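Local coordinates for protein beta-agarase (Persicobacter, PDB 6AII) that probably hydrolyses the beta-1,4 linkages of agarose to release neoagarobiose, as a beta-agarase of glycoside hydrolase family GH16, at residues Ala129-Asn134 with Arg297-Gly302; Gly153-Pro158 with Met165-Ala170; Lys171-Ser176 with Thr210-Glu215; Ile284-Gln289 with His311-Asp316. All coordinates share one frame; numbering follows the deposited sequence.

Interaction 1: Ala129-Asn134 with Arg297-Gly302; sequences AVFANN and RYPTDG
Val130 lays its CG1 methyl against the peptide linking Arg297 to Tyr298: CG1 is 3.5 Å from Arg297 C and 3.6 Å from Tyr298 N. CG1 stands anti to the valine's own backbone N (chi1 -173°) and also meets the start of the Arg297 side chain, Arg297 CB lying 3.9 Å from Val130 CG1. Beyond that root the arginine chain bends at chi3 and leads away, its NE bonded to Asn292. Pro299 meets the next part of the turn. Its CD comes to 3.2 Å from Val130 O, and its CG meets the edge of the Phe131 ring in the ring plane, 3.9 Å from CD2, the two side chains crossing at about a right angle. No direct hydrogen bond joins the segments. One water does this instead, donating to Val130 O at 2.9 Å and to Arg297 O at 2.7 Å, which bridges the two carbonyls beside the proline. On the far side of its backbone, Tyr298 turns away and its OH bonds to Thr103 and Pro101. Val130 is the centre of an inverse gamma turn, marked by a weak bond from Phe131 N to Ala129 O, and this tight bend presents its carbonyl and its side chain to 297-299. Just downstream Thr300 N-caps helix 301-306. The contact thus packs the loop 297-299 against the turn leading into strand 132-139, at one end of a sheet of the jelly-roll beta-sandwich of GH16 enzymes.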
loop_
_atom_site.group_PDB
_atom_site.type_symbol
_atom_site.label_atom_id
_atom_site.label_comp_id
_atom_site.label_asym_id
_atom_site.label_seq_id
_atom_site.Cartn_x
_atom_site.Cartn_y
_atom_site.Cartn_z
ATOM N N ALA A 129 1.852 -10.078 -11.973
ATOM C CA ALA A 129 1.322 -11.343 -11.421
ATOM C C ALA A 129 -0.019 -11.055 -10.778
ATOM O O ALA A 129 -0.347 -9.923 -10.446
ATOM C CB ALA A 129 2.290 -11.916 -10.420
ATOM N N VAL A 130 -0.833 -12.084 -10.596
ATOM C CA VAL A 130 -2.193 -11.897 -10.084
ATOM C C VAL A 130 -2.195 -12.003 -8.554
ATOM O O VAL A 130 -2.488 -13.104 -7.999
ATOM C CB VAL A 130 -3.192 -12.869 -10.738
ATOM C CG1 VAL A 130 -4.615 -12.534 -10.325
ATOM C CG2 VAL A 130 -3.074 -12.680 -12.241
ATOM N N PHE A 131 -1.840 -10.890 -7.875
ATOM C CA PHE A 131 -1.937 -10.825 -6.427
ATOM C C PHE A 131 -1.891 -9.364 -6.004
ATOM O O PHE A 131 -1.487 -8.504 -6.811
ATOM C CB PHE A 131 -0.852 -11.673 -5.734
ATOM C CG PHE A 131 0.604 -11.463 -6.025
ATOM C CD1 PHE A 131 1.256 -10.284 -5.682
ATOM C CD2 PHE A 131 1.337 -12.448 -6.679
ATOM C CE1 PHE A 131 2.604 -10.100 -5.973
ATOM C CE2 PHE A 131 2.688 -12.288 -6.923
ATOM C CZ PHE A 131 3.314 -11.108 -6.596
ATOM N N ALA A 132 -2.207 -9.111 -4.754
ATOM C CA ALA A 132 -2.243 -7.750 -4.197
ATOM C C ALA A 132 -0.836 -7.268 -3.883
ATOM O O ALA A 132 -0.013 -8.026 -3.380
ATOM C CB ALA A 132 -3.084 -7.672 -2.965
ATOM N N ASN A 133 -0.579 -6.002 -4.281
ATOM C CA ASN A 133 0.660 -5.302 -4.041
ATOM C C ASN A 133 0.271 -4.054 -3.227
ATOM O O ASN A 133 -0.392 -3.176 -3.749
ATOM C CB ASN A 133 1.323 -4.900 -5.351
ATOM C CG ASN A 133 1.781 -6.033 -6.228
ATOM O OD1 ASN A 133 3.009 -6.076 -6.473
ATOM N ND2 ASN A 133 0.842 -6.840 -6.791
ATOM N N ASN A 134 0.668 -3.992 -1.943
ATOM C CA ASN A 134 0.093 -3.033 -1.013
ATOM C C ASN A 134 1.194 -2.163 -0.353
ATOM O O ASN A 134 2.235 -2.657 -0.000
ATOM C CB ASN A 134 -0.622 -3.740 0.123
ATOM C CG ASN A 134 -1.822 -4.555 -0.312
ATOM O OD1 ASN A 134 -2.552 -4.202 -1.243
ATOM N ND2 ASN A 134 -2.006 -5.653 0.422
ATOM N N ARG A 297 -8.555 -15.487 -8.966
ATOM C CA ARG A 297 -7.580 -14.376 -9.139
ATOM C C ARG A 297 -6.425 -14.628 -8.150
ATOM O O ARG A 297 -6.227 -13.955 -7.153
ATOM C CB ARG A 297 -8.283 -13.036 -8.952
ATOM C CG ARG A 297 -9.278 -12.720 -10.076
ATOM C CD ARG A 297 -9.983 -11.373 -9.961
ATOM N NE ARG A 297 -10.605 -11.197 -8.683
ATOM C CZ ARG A 297 -11.900 -11.313 -8.417
ATOM N NH1 ARG A 297 -12.730 -11.762 -9.350
ATOM N NH2 ARG A 297 -12.338 -10.938 -7.237
ATOM N N TYR A 298 -5.580 -15.528 -8.606
ATOM C CA TYR A 298 -4.597 -16.171 -7.820
ATOM C C TYR A 298 -3.567 -16.781 -8.777
ATOM O O TYR A 298 -3.962 -17.342 -9.806
ATOM C CB TYR A 298 -5.353 -17.304 -7.080
ATOM C CG TYR A 298 -4.534 -17.993 -6.042
ATOM C CD1 TYR A 298 -4.289 -19.362 -6.021
ATOM C CD2 TYR A 298 -3.911 -17.182 -5.093
ATOM C CE1 TYR A 298 -3.582 -19.937 -4.978
ATOM C CE2 TYR A 298 -3.135 -17.734 -4.092
ATOM C CZ TYR A 298 -3.003 -19.113 -4.011
ATOM O OH TYR A 298 -2.210 -19.521 -3.001
ATOM N N PRO A 299 -2.248 -16.685 -8.532
ATOM C CA PRO A 299 -1.304 -17.184 -9.589
ATOM C C PRO A 299 -1.452 -18.678 -9.896
ATOM O O PRO A 299 -1.608 -19.467 -8.954
ATOM C CB PRO A 299 0.062 -16.925 -9.018
ATOM C CG PRO A 299 -0.154 -15.750 -8.090
ATOM C CD PRO A 299 -1.484 -16.079 -7.456
ATOM N N THR A 300 -1.528 -18.986 -11.160
ATOM C CA THR A 300 -1.496 -20.424 -11.556
ATOM C C THR A 300 -0.078 -20.928 -11.366
ATOM O O THR A 300 0.862 -20.192 -11.375
ATOM C CB THR A 300 -1.966 -20.627 -12.992
ATOM O OG1 THR A 300 -1.085 -19.976 -13.902
ATOM C CG2 THR A 300 -3.349 -20.079 -13.220
ATOM N N ASP A 301 0.094 -22.268 -11.344
ATOM C CA ASP A 301 1.426 -22.832 -11.391
ATOM C C ASP A 301 2.179 -22.407 -12.647
ATOM O O ASP A 301 3.382 -22.091 -12.570
ATOM C CB ASP A 301 1.308 -24.363 -11.354
ATOM C CG ASP A 301 0.866 -24.960 -10.034
ATOM O OD1 ASP A 301 0.681 -24.221 -9.028
ATOM O OD2 ASP A 301 0.741 -26.228 -10.014
ATOM N N GLY A 302 1.496 -22.376 -13.783
ATOM C CA GLY A 302 2.126 -21.976 -15.052
ATOM C C GLY A 302 2.722 -20.592 -14.932
ATOM O O GLY A 302 3.835 -20.343 -15.383
HETATM O O HOH W 1 -4.092 -13.547 -5.618
#

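Interaction 2: Gly153-Pro158 with Met165-Ala170; sequences GGLGDP and MNAWFA
Leu155 reaches across to the short helix 167-170 with a single methyl: CD2 lies 3.7 Å from Ala167 CA and 3.9 Å from Ala170 CB. Ala170 is the inner half of the apolar patch, its CB directed at the glycine loop and pressed to 3.2 Å from Gly153 O. The same carbonyl takes a hydrogen from a water, 2.6 Å from Gly153 O, that also donates to Ala170 O, so one water joins the loop to the C-terminal residue of the helix. Both segments belong to the connection between antiparallel neighbours 144-151 and 173-181 of the GH16 sandwich, where the chain leaves one strand, loops out and returns through a single helical turn. Asn166 supplies the direct polar link. CG is anti to the backbone N (chi1 -156°), and ND2 lies 2.8 Å from Gly154 O in a nearly straight bond (171°), the carbonyl oxygen lying in the amide plane. ND2 also bonds to Tyr152 O, so one amide nitrogen serves two loop carbonyls. An alanine here would probably leave Gly154 O and Tyr152 O without this common donor and let the loop shift against the helix start. The backbone of Asn166 is held as well. Its N gives to a second water, 2.8 Å away, which donates to Leu155 O, while its O accepts from Ala170 N and closes the helical turn. Although Asn166 sits at the N-cap position, its side chain makes no capping bond.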
loop_
_atom_site.group_PDB
_atom_site.type_symbol
_atom_site.label_atom_id
_atom_site.label_comp_id
_atom_site.label_asym_id
_atom_site.label_seq_id
_atom_site.Cartn_x
_atom_site.Cartn_y
_atom_site.Cartn_z
ATOM N N GLY A 153 -1.964 -6.095 -9.405
ATOM C CA GLY A 153 -0.943 -6.727 -10.199
ATOM C C GLY A 153 -1.267 -6.734 -11.701
ATOM O O GLY A 153 -1.770 -5.748 -12.283
ATOM N N GLY A 154 -0.955 -7.854 -12.308
ATOM C CA GLY A 154 -1.002 -7.981 -13.750
ATOM C C GLY A 154 -2.185 -8.781 -14.250
ATOM O O GLY A 154 -3.060 -9.160 -13.491
ATOM N N LEU A 155 -2.179 -9.112 -15.545
ATOM C CA LEU A 155 -3.330 -9.777 -16.131
ATOM C C LEU A 155 -3.186 -11.302 -16.155
ATOM O O LEU A 155 -4.163 -11.962 -16.466
ATOM C CB LEU A 155 -3.500 -9.249 -17.564
ATOM C CG LEU A 155 -3.767 -7.764 -17.687
ATOM C CD1 LEU A 155 -3.889 -7.396 -19.169
ATOM C CD2 LEU A 155 -5.029 -7.357 -16.957
ATOM N N GLY A 156 -2.005 -11.828 -15.917
ATOM C CA GLY A 156 -1.710 -13.219 -15.915
ATOM C C GLY A 156 -1.427 -13.733 -17.322
ATOM O O GLY A 156 -1.376 -12.976 -18.307
ATOM N N ASP A 157 -1.199 -15.021 -17.377
ATOM C CA ASP A 157 -1.004 -15.736 -18.658
ATOM C C ASP A 157 -2.375 -15.934 -19.306
ATOM O O ASP A 157 -3.427 -15.816 -18.687
ATOM C CB ASP A 157 -0.336 -17.100 -18.422
ATOM C CG ASP A 157 1.157 -17.057 -18.102
ATOM O OD1 ASP A 157 1.784 -15.941 -18.139
ATOM O OD2 ASP A 157 1.708 -18.149 -17.776
ATOM N N PRO A 158 -2.339 -16.239 -20.637
ATOM C CA PRO A 158 -3.590 -16.467 -21.350
ATOM C C PRO A 158 -4.364 -17.611 -20.700
ATOM O O PRO A 158 -3.785 -18.467 -20.045
ATOM C CB PRO A 158 -3.120 -16.851 -22.770
ATOM C CG PRO A 158 -1.815 -16.130 -22.943
ATOM C CD PRO A 158 -1.194 -16.102 -21.546
ATOM N N MET A 165 -10.608 -13.589 -14.430
ATOM C CA MET A 165 -10.007 -12.486 -15.175
ATOM C C MET A 165 -9.663 -11.376 -14.188
ATOM O O MET A 165 -10.463 -10.983 -13.376
ATOM C CB MET A 165 -10.954 -12.007 -16.283
ATOM C CG MET A 165 -11.081 -13.128 -17.284
ATOM S SD MET A 165 -12.144 -12.656 -18.714
ATOM C CE MET A 165 -13.612 -12.052 -17.910
ATOM N N ASN A 166 -8.469 -10.804 -14.390
ATOM C CA ASN A 166 -8.029 -9.753 -13.448
ATOM C C ASN A 166 -8.060 -8.331 -14.034
ATOM O O ASN A 166 -7.593 -7.395 -13.401
ATOM C CB ASN A 166 -6.594 -10.036 -12.987
ATOM C CG ASN A 166 -6.281 -9.391 -11.653
ATOM O OD1 ASN A 166 -7.125 -9.416 -10.762
ATOM N ND2 ASN A 166 -5.034 -8.925 -11.476
ATOM N N ALA A 167 -8.592 -8.121 -15.227
ATOM C CA ALA A 167 -8.524 -6.792 -15.882
ATOM C C ALA A 167 -9.099 -5.670 -15.045
ATOM O O ALA A 167 -8.415 -4.611 -14.914
ATOM C CB ALA A 167 -9.226 -6.856 -17.215
ATOM N N TRP A 168 -10.289 -5.786 -14.431
ATOM C CA TRP A 168 -10.826 -4.655 -13.645
ATOM C C TRP A 168 -9.885 -4.307 -12.517
ATOM O O TRP A 168 -9.605 -3.143 -12.156
ATOM C CB TRP A 168 -12.283 -4.932 -13.120
ATOM C CG TRP A 168 -12.879 -3.797 -12.309
ATOM C CD1 TRP A 168 -13.781 -2.897 -12.805
ATOM C CD2 TRP A 168 -12.653 -3.401 -10.945
ATOM N NE1 TRP A 168 -14.105 -1.988 -11.844
ATOM C CE2 TRP A 168 -13.450 -2.252 -10.693
ATOM C CE3 TRP A 168 -11.875 -3.851 -9.878
ATOM C CZ2 TRP A 168 -13.483 -1.592 -9.472
ATOM C CZ3 TRP A 168 -11.888 -3.202 -8.671
ATOM C CH2 TRP A 168 -12.671 -2.051 -8.465
ATOM N N PHE A 169 -9.381 -5.322 -11.800
ATOM C CA PHE A 169 -8.615 -5.135 -10.668
ATOM C C PHE A 169 -7.269 -4.535 -11.073
ATOM O O PHE A 169 -6.846 -3.614 -10.420
ATOM C CB PHE A 169 -8.450 -6.421 -9.867
ATOM C CG PHE A 169 -9.796 -6.926 -9.397
ATOM C CD1 PHE A 169 -10.353 -6.450 -8.230
ATOM C CD2 PHE A 169 -10.492 -7.820 -10.173
ATOM C CE1 PHE A 169 -11.614 -6.890 -7.843
ATOM C CE2 PHE A 169 -11.766 -8.211 -9.797
ATOM C CZ PHE A 169 -12.304 -7.739 -8.650
ATOM N N ALA A 170 -6.668 -5.008 -12.158
ATOM C CA ALA A 170 -5.280 -4.629 -12.440
ATOM C C ALA A 170 -5.219 -3.147 -12.804
ATOM O O ALA A 170 -4.150 -2.550 -12.673
ATOM C CB ALA A 170 -4.725 -5.482 -13.581
HETATM O O HOH W 2 -1.383 -3.232 -11.876
HETATM O O HOH W 3 -6.749 -11.472 -16.450
#

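Interaction 3: Lys171-Ser176 with Thr210-Glu215; sequences KHIHLS and TDWAGE
Residues 171-173 and 210-212 run alongside each other with their directions 38° apart, closest at Lys171 and Asp211, whose CA atoms are 4.4 Å apart. Lys171 CB touches Thr210 O at 3.6 Å, but the extended remainder of the lysine leads away. Trp212 carries the contact. Its NE1 donates to Lys171 O at 2.9 Å with an N-H...O angle of 161°; the oxygen lies in the indole plane, whereas the donor stands well above the carbonyl plane. The Ile173 and Trp212 side chains cross at about a right angle, with Ile173 CD1 over the centre of the six-membered ring, 3.6 Å from its centroid, a CH-pi contact. Ile173 lies on strand 173-181, which pairs with strand 144-151, the bearer of the acidic EIDxxE signature of GH16 enzymes; further on, His174 ND1 bonds to Glu150 of that strand. An alanine in place of Trp212 would probably leave Lys171 O without its indole donor and open a gap beneath the Ile173 methyl. Arg209 makes a cation-pi contact with the indole. On the loop itself, Asp211 OD1 accepts from Ala213 N through its anti lone pair, 2.9 Å away, forming an Asx turn, while Asp211 OD2 accepts from Thr210 OG1.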
loop_
_atom_site.group_PDB
_atom_site.type_symbol
_atom_site.label_atom_id
_atom_site.label_comp_id
_atom_site.label_asym_id
_atom_site.label_seq_id
_atom_site.Cartn_x
_atom_site.Cartn_y
_atom_site.Cartn_z
ATOM N N LYS A 171 -6.267 -2.550 -13.317
ATOM C CA LYS A 171 -6.115 -1.210 -13.816
ATOM C C LYS A 171 -6.166 -0.151 -12.704
ATOM O O LYS A 171 -5.831 1.010 -12.937
ATOM C CB LYS A 171 -7.146 -0.908 -14.886
ATOM C CG LYS A 171 -8.555 -0.697 -14.383
ATOM C CD LYS A 171 -9.528 -0.604 -15.573
ATOM C CE LYS A 171 -10.955 -0.401 -15.141
ATOM N NZ LYS A 171 -11.777 -0.241 -16.384
ATOM N N HIS A 172 -6.598 -0.546 -11.518
ATOM C CA HIS A 172 -6.867 0.393 -10.450
ATOM C C HIS A 172 -5.706 0.485 -9.448
ATOM O O HIS A 172 -4.789 -0.362 -9.341
ATOM C CB HIS A 172 -8.105 0.010 -9.683
ATOM C CG HIS A 172 -9.363 0.117 -10.404
ATOM N ND1 HIS A 172 -9.867 -0.946 -11.113
ATOM C CD2 HIS A 172 -10.199 1.119 -10.617
ATOM C CE1 HIS A 172 -10.944 -0.568 -11.692
ATOM N NE2 HIS A 172 -11.210 0.685 -11.394
ATOM N N ILE A 173 -5.695 1.625 -8.797
ATOM C CA ILE A 173 -4.961 1.821 -7.506
ATOM C C ILE A 173 -6.010 2.327 -6.518
ATOM O O ILE A 173 -6.566 3.403 -6.702
ATOM C CB ILE A 173 -3.755 2.753 -7.632
ATOM C CG1 ILE A 173 -2.670 2.202 -8.557
ATOM C CG2 ILE A 173 -3.127 2.997 -6.243
ATOM C CD1 ILE A 173 -1.606 3.215 -8.945
ATOM N N HIS A 174 -6.190 1.603 -5.426
ATOM C CA HIS A 174 -7.076 2.035 -4.361
ATOM C C HIS A 174 -6.412 3.099 -3.489
ATOM O O HIS A 174 -5.342 2.847 -3.024
ATOM C CB HIS A 174 -7.480 0.821 -3.530
ATOM C CG HIS A 174 -8.595 1.080 -2.571
ATOM N ND1 HIS A 174 -8.574 0.592 -1.256
ATOM C CD2 HIS A 174 -9.760 1.757 -2.723
ATOM C CE1 HIS A 174 -9.725 0.938 -0.670
ATOM N NE2 HIS A 174 -10.473 1.594 -1.542
ATOM N N LEU A 175 -7.031 4.293 -3.355
ATOM C CA LEU A 175 -6.512 5.412 -2.571
ATOM C C LEU A 175 -7.545 5.625 -1.453
ATOM O O LEU A 175 -8.659 6.070 -1.747
ATOM C CB LEU A 175 -6.386 6.677 -3.437
ATOM C CG LEU A 175 -5.585 6.506 -4.711
ATOM C CD1 LEU A 175 -5.681 7.804 -5.532
ATOM C CD2 LEU A 175 -4.113 6.134 -4.393
ATOM N N SER A 176 -7.160 5.287 -0.247
ATOM C CA SER A 176 -8.168 5.243 0.807
ATOM C C SER A 176 -7.520 5.333 2.181
ATOM O O SER A 176 -6.309 5.582 2.327
ATOM C CB SER A 176 -8.988 3.940 0.665
ATOM O OG SER A 176 -10.196 4.096 1.395
ATOM N N THR A 210 -3.928 -0.332 -18.747
ATOM C CA THR A 210 -4.475 -1.617 -18.343
ATOM C C THR A 210 -3.940 -2.119 -16.983
ATOM O O THR A 210 -4.603 -2.933 -16.315
ATOM C CB THR A 210 -4.208 -2.695 -19.390
ATOM O OG1 THR A 210 -2.812 -2.824 -19.572
ATOM C CG2 THR A 210 -4.866 -2.384 -20.715
ATOM N N ASP A 211 -2.749 -1.716 -16.604
ATOM C CA ASP A 211 -2.176 -2.207 -15.378
ATOM C C ASP A 211 -0.987 -1.302 -15.016
ATOM O O ASP A 211 -0.581 -0.465 -15.833
ATOM C CB ASP A 211 -1.652 -3.637 -15.527
ATOM C CG ASP A 211 -0.529 -3.752 -16.551
ATOM O OD1 ASP A 211 0.631 -3.462 -16.240
ATOM O OD2 ASP A 211 -0.883 -3.967 -17.753
ATOM N N TRP A 212 -0.415 -1.545 -13.838
ATOM C CA TRP A 212 0.676 -0.737 -13.286
ATOM C C TRP A 212 1.940 -1.591 -13.146
ATOM O O TRP A 212 2.833 -1.237 -12.317
ATOM C CB TRP A 212 0.217 -0.120 -11.955
ATOM C CG TRP A 212 -0.922 0.818 -12.099
ATOM C CD1 TRP A 212 -2.224 0.469 -12.239
ATOM C CD2 TRP A 212 -0.850 2.242 -12.301
ATOM N NE1 TRP A 212 -2.996 1.567 -12.423
ATOM C CE2 TRP A 212 -2.184 2.679 -12.475
ATOM C CE3 TRP A 212 0.184 3.187 -12.257
ATOM C CZ2 TRP A 212 -2.510 3.977 -12.725
ATOM C CZ3 TRP A 212 -0.151 4.501 -12.483
ATOM C CH2 TRP A 212 -1.478 4.900 -12.690
ATOM N N ALA A 213 1.991 -2.718 -13.841
ATOM C CA ALA A 213 2.998 -3.697 -13.554
ATOM C C ALA A 213 4.183 -3.695 -14.506
ATOM O O ALA A 213 4.972 -4.615 -14.395
ATOM C CB ALA A 213 2.374 -5.097 -13.557
ATOM N N GLY A 214 4.269 -2.823 -15.483
ATOM C CA GLY A 214 5.386 -2.967 -16.449
ATOM C C GLY A 214 6.555 -2.020 -16.264
ATOM O O GLY A 214 7.452 -2.007 -17.108
ATOM N N GLU A 215 6.515 -1.179 -15.235
ATOM C CA GLU A 215 7.493 -0.134 -15.021
ATOM C C GLU A 215 7.415 0.277 -13.560
ATOM O O GLU A 215 6.429 -0.080 -12.873
ATOM C CB GLU A 215 7.179 1.061 -15.897
ATOM C CG GLU A 215 5.853 1.715 -15.632
ATOM C CD GLU A 215 5.584 2.862 -16.604
ATOM O OE1 GLU A 215 6.123 3.940 -16.380
ATOM O OE2 GLU A 215 4.831 2.652 -17.551
#

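Interaction 4: Ile284-Gln289 with His311-Asp316; sequences INIEAQ and HIMKVD. With CA (calcium ion), chain B.
The two sheets of the GH16 beta-sandwich face each other here, strand 284-287 of one sheet lying over strand 312-315 of the other. The strand axes approach to 8.3 Å and run almost antiparallel, at 170°; no hydrogen bond joins them, and apolar side chains meet between them. Met313 is the central piece. Its CG is anti to the backbone N (chi1 -178°) and the chain beyond is fully extended, carrying the thioether across to the opposite sheet. Ile284 meets its tip, CG2 lying 3.6 Å from Met313 CE, and the two side chains cross at about a right angle. Ile286 instead slides past in the opposite direction, placing CG2 3.6 Å from Met313 CB and 3.8 Å from Met313 SD. Val315 adds a looser touch, its CG2 4.1 Å from Ile284 CG2. On the reverse side of its strand Asn285 points away from the other sheet, and its ND2 bonds to Glu287 OE1, whose partner oxygen OE2 accepts from Gln289 NE2. The chain turns a corner at Asp316, which binds calcium through OD1 at 2.3 Å and through its backbone O at 2.6 Å. Water and ligands from Asp5, Asp30, Asn32 and Gly74 complete the site, while Asp316 OD2 forms a salt bridge with Arg123. The sheets are therefore joined here by dispersion between buried apolar groups, with the ionic bonding set apart at the corner, where one residue grips the metal through both side chain and backbone, which would probably restrain the turn.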
loop_
_atom_site.group_PDB
_atom_site.type_symbol
_atom_site.label_atom_id
_atom_site.label_comp_id
_atom_site.label_asym_id
_atom_site.label_seq_id
_atom_site.Cartn_x
_atom_site.Cartn_y
_atom_site.Cartn_z
ATOM N N ILE A 284 4.618 -2.695 3.735
ATOM C CA ILE A 284 4.648 -3.017 2.288
ATOM C C ILE A 284 4.570 -4.540 2.174
ATOM O O ILE A 284 5.342 -5.259 2.783
ATOM C CB ILE A 284 5.898 -2.498 1.592
ATOM C CG1 ILE A 284 6.077 -1.010 1.890
ATOM C CG2 ILE A 284 5.766 -2.804 0.102
ATOM C CD1 ILE A 284 7.152 -0.365 1.048
ATOM N N ASN A 285 3.576 -5.016 1.444
ATOM C CA ASN A 285 3.412 -6.450 1.404
ATOM C C ASN A 285 2.687 -6.882 0.132
ATOM O O ASN A 285 2.071 -6.073 -0.599
ATOM C CB ASN A 285 2.625 -6.998 2.608
ATOM C CG ASN A 285 1.124 -6.798 2.478
ATOM O OD1 ASN A 285 0.620 -5.712 2.674
ATOM N ND2 ASN A 285 0.368 -7.827 2.144
ATOM N N ILE A 286 2.728 -8.201 -0.083
ATOM C CA ILE A 286 1.924 -8.828 -1.104
ATOM C C ILE A 286 1.027 -9.873 -0.422
ATOM O O ILE A 286 1.345 -10.336 0.673
ATOM C CB ILE A 286 2.749 -9.473 -2.226
ATOM C CG1 ILE A 286 3.590 -10.656 -1.735
ATOM C CG2 ILE A 286 3.591 -8.373 -2.927
ATOM C CD1 ILE A 286 4.476 -11.337 -2.789
ATOM N N GLU A 287 -0.137 -10.097 -0.986
ATOM C CA GLU A 287 -1.031 -11.078 -0.407
ATOM C C GLU A 287 -1.994 -11.600 -1.457
ATOM O O GLU A 287 -2.274 -10.965 -2.464
ATOM C CB GLU A 287 -1.782 -10.466 0.765
ATOM C CG GLU A 287 -2.534 -9.258 0.522
ATOM C CD GLU A 287 -3.079 -8.547 1.806
ATOM O OE1 GLU A 287 -2.441 -8.449 2.871
ATOM O OE2 GLU A 287 -4.254 -8.207 1.732
ATOM N N ALA A 288 -2.554 -12.751 -1.113
ATOM C CA ALA A 288 -3.637 -13.396 -1.889
ATOM C C ALA A 288 -4.843 -13.387 -0.974
ATOM O O ALA A 288 -4.893 -14.245 -0.079
ATOM C CB ALA A 288 -3.254 -14.755 -2.336
ATOM N N GLN A 289 -5.750 -12.455 -1.126
ATOM C CA GLN A 289 -6.875 -12.361 -0.210
ATOM C C GLN A 289 -7.908 -13.445 -0.571
ATOM O O GLN A 289 -8.009 -13.886 -1.723
ATOM C CB GLN A 289 -7.516 -10.969 -0.285
ATOM C CG GLN A 289 -6.480 -9.888 0.029
ATOM C CD GLN A 289 -6.622 -8.607 -0.773
ATOM O OE1 GLN A 289 -7.514 -8.450 -1.608
ATOM N NE2 GLN A 289 -5.700 -7.700 -0.540
ATOM N N HIS A 311 6.846 -12.499 -10.382
ATOM C CA HIS A 311 6.057 -12.712 -9.184
ATOM C C HIS A 311 6.761 -12.087 -7.991
ATOM O O HIS A 311 6.865 -12.668 -6.927
ATOM C CB HIS A 311 5.770 -14.214 -9.037
ATOM C CG HIS A 311 4.724 -14.640 -9.999
ATOM N ND1 HIS A 311 4.939 -14.742 -11.362
ATOM C CD2 HIS A 311 3.431 -14.992 -9.784
ATOM C CE1 HIS A 311 3.779 -15.042 -11.938
ATOM N NE2 HIS A 311 2.842 -15.243 -10.983
ATOM N N ILE A 312 7.277 -10.880 -8.165
ATOM C CA ILE A 312 8.032 -10.152 -7.161
ATOM C C ILE A 312 7.570 -8.696 -7.231
ATOM O O ILE A 312 7.639 -8.075 -8.321
ATOM C CB ILE A 312 9.553 -10.201 -7.414
ATOM C CG1 ILE A 312 10.051 -11.640 -7.587
ATOM C CG2 ILE A 312 10.302 -9.435 -6.322
ATOM C CD1 ILE A 312 11.534 -11.728 -7.863
ATOM N N MET A 313 7.258 -8.165 -6.103
ATOM C CA MET A 313 6.996 -6.731 -5.936
ATOM C C MET A 313 8.329 -6.089 -5.533
ATOM O O MET A 313 8.927 -6.502 -4.542
ATOM C CB MET A 313 5.964 -6.447 -4.869
ATOM C CG MET A 313 5.645 -4.961 -4.701
ATOM S SD MET A 313 4.497 -4.728 -3.284
ATOM C CE MET A 313 4.390 -2.951 -3.269
ATOM N N LYS A 314 8.802 -5.098 -6.284
ATOM C CA LYS A 314 10.139 -4.531 -6.060
ATOM C C LYS A 314 9.977 -3.103 -5.514
ATOM O O LYS A 314 9.061 -2.366 -5.965
ATOM C CB LYS A 314 10.956 -4.493 -7.349
ATOM C CG LYS A 314 11.202 -5.858 -7.912
ATOM C CD LYS A 314 11.959 -5.864 -9.235
ATOM C CE LYS A 314 12.120 -7.278 -9.737
ATOM N NZ LYS A 314 12.700 -7.271 -11.096
ATOM N N VAL A 315 10.830 -2.729 -4.579
ATOM C CA VAL A 315 10.757 -1.394 -4.016
ATOM C C VAL A 315 12.138 -0.749 -4.244
ATOM O O VAL A 315 13.110 -1.121 -3.583
ATOM C CB VAL A 315 10.377 -1.380 -2.526
ATOM C CG1 VAL A 315 10.217 0.052 -2.013
ATOM C CG2 VAL A 315 9.104 -2.201 -2.253
ATOM N N ASP A 316 12.175 0.216 -5.168
ATOM C CA ASP A 316 13.460 0.910 -5.454
ATOM C C ASP A 316 13.840 1.802 -4.294
ATOM O O ASP A 316 15.020 1.953 -3.963
ATOM C CB ASP A 316 13.293 1.706 -6.744
ATOM C CG ASP A 316 14.564 2.380 -7.232
ATOM O OD1 ASP A 316 15.677 1.908 -6.863
ATOM O OD2 ASP A 316 14.421 3.364 -8.005
HETATM CA CA CA B . 17.322 1.651 -5.239
HETATM O O HOH W 4 18.522 1.561 -7.448
#

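Interactions 1 and 2 touch, their centres 8 Å apart: Ala129 O probably bonds to Gly154 N at 2.8 Å, and Arg297 CD packs on Asn166 OD1. Interaction 1 also meets interaction 4, their centres 10 Å apart, because strands 132-139 and 280-287 are neighbours in one sheet; Asn134 N lies 2.8 Å from Asn285 O, a probable hydrogen bond. Interaction 2 runs directly into interaction 3 along the chain, and Ala170 O rests against Trp212 CD1. Interactions 3 and 4 do not touch, with nearest atoms about 7 Å apart. Strand 144-151, with the probable catalytic motif, pairs with 132-139 and 173-181, whereas calcium is bound within interaction 4, by Asp316.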